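Pumilio homolog 23 (Arabidopsis thaliana, PDB 5WZK) binds RNA sequence-specifically through its pumilio repeats, recognising 18S rRNA, and probably regulates the translation and stability of target mRNAs. Local coordinates at residues I24-L27 with F28-E32; C344-A347 with L348-A351; G505-L508 with L509-D513. All blocks are in the same frame, centred on the assembly; numbering follows the deposited sequence.

Interaction 1 (I24-L27 with F28-E32); sequences IANL and FDSNE
The last turn of helix 15-29, the first helix modelled in this pumilio superhelix, is where Ile24 packs against Phe28. The two side chains run alongside each other and point the same way, Ile24 CG2 lying 4.0 Å from Phe28 CE2. Phe28 CG is anti to its own carbonyl carbon (chi1 -65°), which swings the ring back along the helix so that one face lies over Ile24 O, 3.7 Å from Phe28 CG and displaced toward the ring's rim. Phe28 N also hydrogen-bonds to Ile24 O at 3.2 Å. Both side chains pack on Ile41 of helix 35-47, Phe28 also touches Thr68 of helix 62-70, and its ring makes a cation-pi contact with Arg38. An alanine at Phe28 removes the ring, which would probably open a gap beside Ile24 and Ile41 and leave Arg38 without its aromatic partner. On the more exposed side the backbone finishes the helix: Asp29 N bonds to Ala25 O at 2.8 Å. Ser30 leaves helical geometry as the centre of an inverse gamma turn, yet Ser30 N still reaches Asn26 O at 3.0 Å, with an N-H...O angle of 162°.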
loop_
_atom_site.group_PDB
_atom_site.type_symbol
_atom_site.label_atom_id
_atom_site.label_comp_id
_atom_site.label_asym_id
_atom_site.label_seq_id
_atom_site.Cartn_x
_atom_site.Cartn_y
_atom_site.Cartn_z
ATOM N N ILE A 24 35.682 -19.918 -7.198
ATOM C CA ILE A 24 34.690 -19.659 -8.241
ATOM C C ILE A 24 34.135 -18.245 -8.121
ATOM O O ILE A 24 33.881 -17.574 -9.127
ATOM C CB ILE A 24 33.572 -20.708 -8.182
ATOM C CG1 ILE A 24 34.161 -22.090 -8.449
ATOM C CG2 ILE A 24 32.445 -20.340 -9.142
ATOM C CD1 ILE A 24 33.501 -22.824 -9.551
ATOM N N ALA A 25 33.941 -17.771 -6.894
ATOM C CA ALA A 25 33.456 -16.411 -6.696
ATOM C C ALA A 25 34.466 -15.384 -7.203
ATOM O O ALA A 25 34.088 -14.391 -7.838
ATOM C CB ALA A 25 33.142 -16.185 -5.216
ATOM N N ASN A 26 35.753 -15.597 -6.916
ATOM C CA ASN A 26 36.778 -14.685 -7.410
ATOM C C ASN A 26 36.800 -14.670 -8.934
ATOM O O ASN A 26 36.937 -13.611 -9.553
ATOM C CB ASN A 26 38.141 -15.080 -6.840
ATOM C CG ASN A 26 39.217 -14.042 -7.127
ATOM O OD1 ASN A 26 39.253 -12.984 -6.491
ATOM N ND2 ASN A 26 40.099 -14.338 -8.092
ATOM N N LEU A 27 36.641 -15.840 -9.555
ATOM C CA LEU A 27 36.575 -15.917 -11.006
ATOM C C LEU A 27 35.432 -15.080 -11.567
ATOM O O LEU A 27 35.559 -14.511 -12.657
ATOM C CB LEU A 27 36.439 -17.375 -11.435
ATOM C CG LEU A 27 36.382 -17.632 -12.939
ATOM C CD1 LEU A 27 37.591 -17.044 -13.643
ATOM C CD2 LEU A 27 36.294 -19.115 -13.206
ATOM N N PHE A 28 34.315 -14.970 -10.846
ATOM C CA PHE A 28 33.256 -14.107 -11.352
ATOM C C PHE A 28 33.496 -12.642 -11.002
ATOM O O PHE A 28 33.154 -11.767 -11.805
ATOM C CB PHE A 28 31.895 -14.570 -10.839
ATOM C CG PHE A 28 31.483 -15.918 -11.348
ATOM C CD1 PHE A 28 32.128 -16.500 -12.424
ATOM C CD2 PHE A 28 30.451 -16.609 -10.756
ATOM C CE1 PHE A 28 31.749 -17.755 -12.890
ATOM C CE2 PHE A 28 30.074 -17.861 -11.221
ATOM C CZ PHE A 28 30.726 -18.432 -12.289
ATOM N N ASP A 29 34.073 -12.355 -9.828
ATOM C CA ASP A 29 34.465 -10.986 -9.499
ATOM C C ASP A 29 35.268 -10.370 -10.641
ATOM O O ASP A 29 34.883 -9.344 -11.214
ATOM C CB ASP A 29 35.281 -10.948 -8.197
ATOM C CG ASP A 29 34.461 -11.316 -6.966
ATOM O OD1 ASP A 29 33.211 -11.265 -7.042
ATOM O OD2 ASP A 29 35.078 -11.652 -5.921
ATOM N N SER A 30 36.393 -11.001 -10.986
ATOM C CA SER A 30 37.171 -10.652 -12.172
ATOM C C SER A 30 36.355 -10.911 -13.430
ATOM O O SER A 30 36.419 -12.007 -13.997
ATOM C CB SER A 30 38.473 -11.455 -12.224
ATOM O OG SER A 30 39.242 -11.269 -11.045
ATOM N N ASN A 31 35.590 -9.910 -13.873
ATOM C CA ASN A 31 34.687 -10.074 -15.006
ATOM C C ASN A 31 35.463 -10.321 -16.297
ATOM O O ASN A 31 35.318 -9.578 -17.272
ATOM C CB ASN A 31 33.778 -8.849 -15.138
ATOM N N GLU A 32 36.298 -11.361 -16.305
ATOM C CA GLU A 32 37.025 -11.804 -17.485
ATOM C C GLU A 32 36.369 -13.021 -18.133
ATOM O O GLU A 32 37.042 -13.777 -18.843
ATOM C CB GLU A 32 38.481 -12.111 -17.119
#

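Interaction 2 (C344-A347 with L348-A351); sequences CCEA and LVGA
Glu346 and Val349 lie side by side on one flank of helix 341-352, pointing the same way. The glutamate chain bends at chi2 (-42°), which turns the carboxylate round toward the next turn and brings Glu346 OE1 to 4.2 Å from Val349 CG2. This methyl is the branch anti to the carbonyl carbon of Val349, and it also leans toward the carbonyl of Cys345. Ala351 packs with its methyl against the preceding turn, CB lying 3.4 Å from Ala347 O.

Beneath these side chains runs the regular backbone ladder. Leu348 N bonds to Cys344 O at 3.1 Å, and Val349 N to Cys345 O at 3.2 Å. The next rung, Gly350 N to Glu346 O at 3.1 Å, is almost straight (N-H...O 177°), whereas Ala351 N reaches Ala347 O at a more bent angle of 137°. Cys345 O takes more than one bond: besides that of Val349 N it accepts a weak one from Leu348 N, and another from Tyr411 OH on helix 409-416.

The second shell holds this helix from several directions. Leu348 reaches Leu319 of helix 315-320 as well as Ile396 and Ile400 of helix 391-400, while Ala347 and Ala351 both rest on Phe315. Cys345 packs on Ile400 and on Phe403 in the loop that follows, and Tyr411 touches Leu348 and Val349. Toward the more open flank, Glu346 OE1 makes a long, weak ion pair with Arg359, whose side chain also touches Val349. A largely buried helix gripped in this way by preceding and following helices is characteristic of the stacked alpha-helical layers of a pumilio superhelix.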
loop_
_atom_site.group_PDB
_atom_site.type_symbol
_atom_site.label_atom_id
_atom_site.label_comp_id
_atom_site.label_asym_id
_atom_site.label_seq_id
_atom_site.Cartn_x
_atom_site.Cartn_y
_atom_site.Cartn_z
ATOM N N CYS A 344 -22.253 12.837 6.853
ATOM C CA CYS A 344 -20.819 12.650 7.059
ATOM C C CYS A 344 -20.100 13.978 7.198
ATOM O O CYS A 344 -19.386 14.218 8.181
ATOM C CB CYS A 344 -20.219 11.861 5.901
ATOM S SG CYS A 344 -20.090 10.149 6.273
ATOM N N CYS A 345 -20.249 14.839 6.195
ATOM C CA CYS A 345 -19.625 16.156 6.245
ATOM C C CYS A 345 -20.005 16.904 7.511
ATOM O O CYS A 345 -19.127 17.380 8.238
ATOM C CB CYS A 345 -20.010 16.950 5.013
ATOM S SG CYS A 345 -19.418 16.166 3.528
ATOM N N GLU A 346 -21.311 16.979 7.817
ATOM C CA GLU A 346 -21.744 17.699 9.014
ATOM C C GLU A 346 -21.166 17.084 10.277
ATOM O O GLU A 346 -20.703 17.809 11.166
ATOM C CB GLU A 346 -23.267 17.750 9.108
ATOM C CG GLU A 346 -23.911 18.749 8.148
ATOM C CD GLU A 346 -23.163 20.085 8.070
ATOM O OE1 GLU A 346 -22.820 20.663 9.152
ATOM O OE2 GLU A 346 -22.925 20.533 6.908
ATOM N N ALA A 347 -21.172 15.750 10.370
ATOM C CA ALA A 347 -20.609 15.090 11.541
ATOM C C ALA A 347 -19.158 15.499 11.776
ATOM O O ALA A 347 -18.726 15.665 12.928
ATOM C CB ALA A 347 -20.728 13.584 11.383
ATOM N N LEU A 348 -18.394 15.697 10.691
ATOM C CA LEU A 348 -16.984 16.066 10.822
ATOM C C LEU A 348 -16.811 17.503 11.310
ATOM O O LEU A 348 -15.961 17.765 12.172
ATOM C CB LEU A 348 -16.269 15.864 9.492
ATOM C CG LEU A 348 -14.802 16.289 9.425
ATOM C CD1 LEU A 348 -13.936 15.537 10.430
ATOM C CD2 LEU A 348 -14.291 16.085 8.021
ATOM N N VAL A 349 -17.592 18.453 10.779
ATOM C CA VAL A 349 -17.526 19.826 11.286
ATOM C C VAL A 349 -17.806 19.855 12.781
ATOM O O VAL A 349 -17.037 20.425 13.562
ATOM C CB VAL A 349 -18.510 20.746 10.549
ATOM C CG1 VAL A 349 -18.046 22.177 10.684
ATOM C CG2 VAL A 349 -18.672 20.348 9.112
ATOM N N GLY A 350 -18.933 19.258 13.195
ATOM C CA GLY A 350 -19.301 19.250 14.600
ATOM C C GLY A 350 -18.248 18.623 15.484
ATOM O O GLY A 350 -18.081 19.023 16.643
ATOM N N ALA A 351 -17.506 17.650 14.949
ATOM C CA ALA A 351 -16.460 17.006 15.731
ATOM C C ALA A 351 -15.285 17.944 15.974
ATOM O O ALA A 351 -14.673 17.910 17.046
ATOM C CB ALA A 351 -16.000 15.737 15.024
#

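Interaction 3 (G505-L508 with L509-D513); sequences GPYL and LRKLD
Leu508 and Leu512 form the buried, closely packed side of this helical turn. Their CD1 methyls meet at 4.3 Å, and both side chains press against Leu492 of helix 482-494, while Leu508 also meets Val473 and Leu512 Phe477, both on helix 467-478. Leu512 N bonds to Leu508 O at 3.0 Å.

The other flank is exposed and looser. Tyr507 CG stands anti to the backbone N (chi1 166°), which lays the ring beside Lys511; Lys511 CB sits over one face, 4.2 Å from the Tyr507 ring centroid, in a CH-pi contact. Both residues turn to one acid, Tyr507 OH through a weak hydrogen bond to Glu474 and Lys511 NZ through a long, weak ion pair. Arg510, bent at chi3 (-54°), folds its guanidinium back so that Pro506 O lies beneath the centre of one face, 3.7 Å from Arg510 CZ.

The helix runs to Lys511, and Asp513 is the first residue to leave helical geometry. Its positive phi (60°) and two bonds back into the last turn make a Schellman motif; as N-cap of helix 514-519, its OD1 bonds weakly to Gly516 N. Schellman motif and N-cap together join two consecutive helices of the pumilio-type array.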
loop_
_atom_site.group_PDB
_atom_site.type_symbol
_atom_site.label_atom_id
_atom_site.label_comp_id
_atom_site.label_asym_id
_atom_site.label_seq_id
_atom_site.Cartn_x
_atom_site.Cartn_y
_atom_site.Cartn_z
ATOM N N GLY A 505 11.200 21.359 -12.901
ATOM C CA GLY A 505 11.297 22.680 -13.493
ATOM C C GLY A 505 11.217 22.766 -15.014
ATOM O O GLY A 505 10.407 23.512 -15.564
ATOM N N PRO A 506 12.069 22.025 -15.729
ATOM C CA PRO A 506 12.002 22.083 -17.200
ATOM C C PRO A 506 10.650 21.684 -17.768
ATOM O O PRO A 506 10.194 22.302 -18.736
ATOM C CB PRO A 506 13.114 21.121 -17.629
ATOM C CG PRO A 506 14.094 21.192 -16.499
ATOM C CD PRO A 506 13.239 21.257 -15.273
ATOM N N TYR A 507 9.994 20.665 -17.207
ATOM C CA TYR A 507 8.644 20.341 -17.653
ATOM C C TYR A 507 7.704 21.527 -17.457
ATOM O O TYR A 507 6.956 21.911 -18.367
ATOM C CB TYR A 507 8.124 19.124 -16.893
ATOM C CG TYR A 507 6.629 18.896 -17.023
ATOM C CD1 TYR A 507 5.736 19.500 -16.154
ATOM C CD2 TYR A 507 6.114 18.066 -18.006
ATOM C CE1 TYR A 507 4.376 19.299 -16.268
ATOM C CE2 TYR A 507 4.748 17.855 -18.123
ATOM C CZ TYR A 507 3.884 18.478 -17.249
ATOM O OH TYR A 507 2.523 18.277 -17.346
ATOM N N LEU A 508 7.715 22.108 -16.257
ATOM C CA LEU A 508 6.824 23.218 -15.957
ATOM C C LEU A 508 7.075 24.397 -16.890
ATOM O O LEU A 508 6.127 25.043 -17.360
ATOM C CB LEU A 508 7.006 23.641 -14.505
ATOM C CG LEU A 508 5.952 24.650 -14.092
ATOM C CD1 LEU A 508 4.609 23.939 -14.062
ATOM C CD2 LEU A 508 6.290 25.294 -12.758
ATOM N N LEU A 509 8.352 24.698 -17.156
ATOM C CA LEU A 509 8.697 25.795 -18.055
ATOM C C LEU A 509 8.207 25.529 -19.466
ATOM O O LEU A 509 7.835 26.469 -20.180
ATOM C CB LEU A 509 10.206 26.015 -18.067
ATOM C CG LEU A 509 10.808 26.760 -16.878
ATOM C CD1 LEU A 509 12.320 26.530 -16.788
ATOM C CD2 LEU A 509 10.483 28.243 -16.980
ATOM N N ARG A 510 8.200 24.258 -19.875
ATOM C CA ARG A 510 7.777 23.872 -21.214
ATOM C C ARG A 510 6.261 23.768 -21.298
ATOM O O ARG A 510 5.653 24.255 -22.261
ATOM C CB ARG A 510 8.433 22.537 -21.595
ATOM C CG ARG A 510 8.811 22.362 -23.066
ATOM C CD ARG A 510 9.541 21.031 -23.327
ATOM N NE ARG A 510 10.720 20.847 -22.470
ATOM C CZ ARG A 510 10.844 19.905 -21.531
ATOM N NH1 ARG A 510 11.957 19.839 -20.805
ATOM N NH2 ARG A 510 9.867 19.024 -21.313
ATOM N N LYS A 511 5.642 23.145 -20.282
ATOM C CA LYS A 511 4.193 22.963 -20.276
ATOM C C LYS A 511 3.475 24.297 -20.244
ATOM O O LYS A 511 2.408 24.440 -20.845
ATOM C CB LYS A 511 3.766 22.112 -19.079
ATOM C CG LYS A 511 2.400 21.442 -19.224
ATOM C CD LYS A 511 2.442 20.293 -20.232
ATOM C CE LYS A 511 1.387 19.212 -19.965
ATOM N NZ LYS A 511 -0.037 19.610 -20.207
ATOM N N LEU A 512 4.041 25.281 -19.561
ATOM C CA LEU A 512 3.464 26.610 -19.525
ATOM C C LEU A 512 4.040 27.529 -20.588
ATOM O O LEU A 512 3.611 28.682 -20.667
ATOM C CB LEU A 512 3.661 27.237 -18.144
ATOM C CG LEU A 512 2.483 27.090 -17.182
ATOM C CD1 LEU A 512 2.051 25.658 -17.113
ATOM C CD2 LEU A 512 2.859 27.595 -15.818
ATOM N N ASP A 513 5.010 27.052 -21.384
ATOM C CA ASP A 513 5.539 27.799 -22.528
ATOM C C ASP A 513 6.150 29.134 -22.086
ATOM O O ASP A 513 5.817 30.206 -22.602
ATOM C CB ASP A 513 4.438 27.996 -23.576
ATOM C CG ASP A 513 4.915 28.701 -24.829
ATOM O OD1 ASP A 513 6.142 28.944 -24.983
ATOM O OD2 ASP A 513 4.030 29.017 -25.663
#

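How the interactions relate
The three contacts are each local to one helix and follow in series along the chain: interaction 1 on helix 15-29, interaction 2 on helix 341-352 and interaction 3 on helix 505-511. None touches another. Interactions 1 and 2 lie on opposite sides of the chain's centre, their own centres about 66 Å apart; centre to centre, interactions 1 and 3 are separated by about 47 Å and interactions 2 and 3 by about 40 Å. Interactions 2 and 3 share the PUM-HD part of the chain. All three are packing inside separate helices of the curved all-alpha array that carries the RNA, none of them at it: their nearest atoms stay about 10 to 12 Å away.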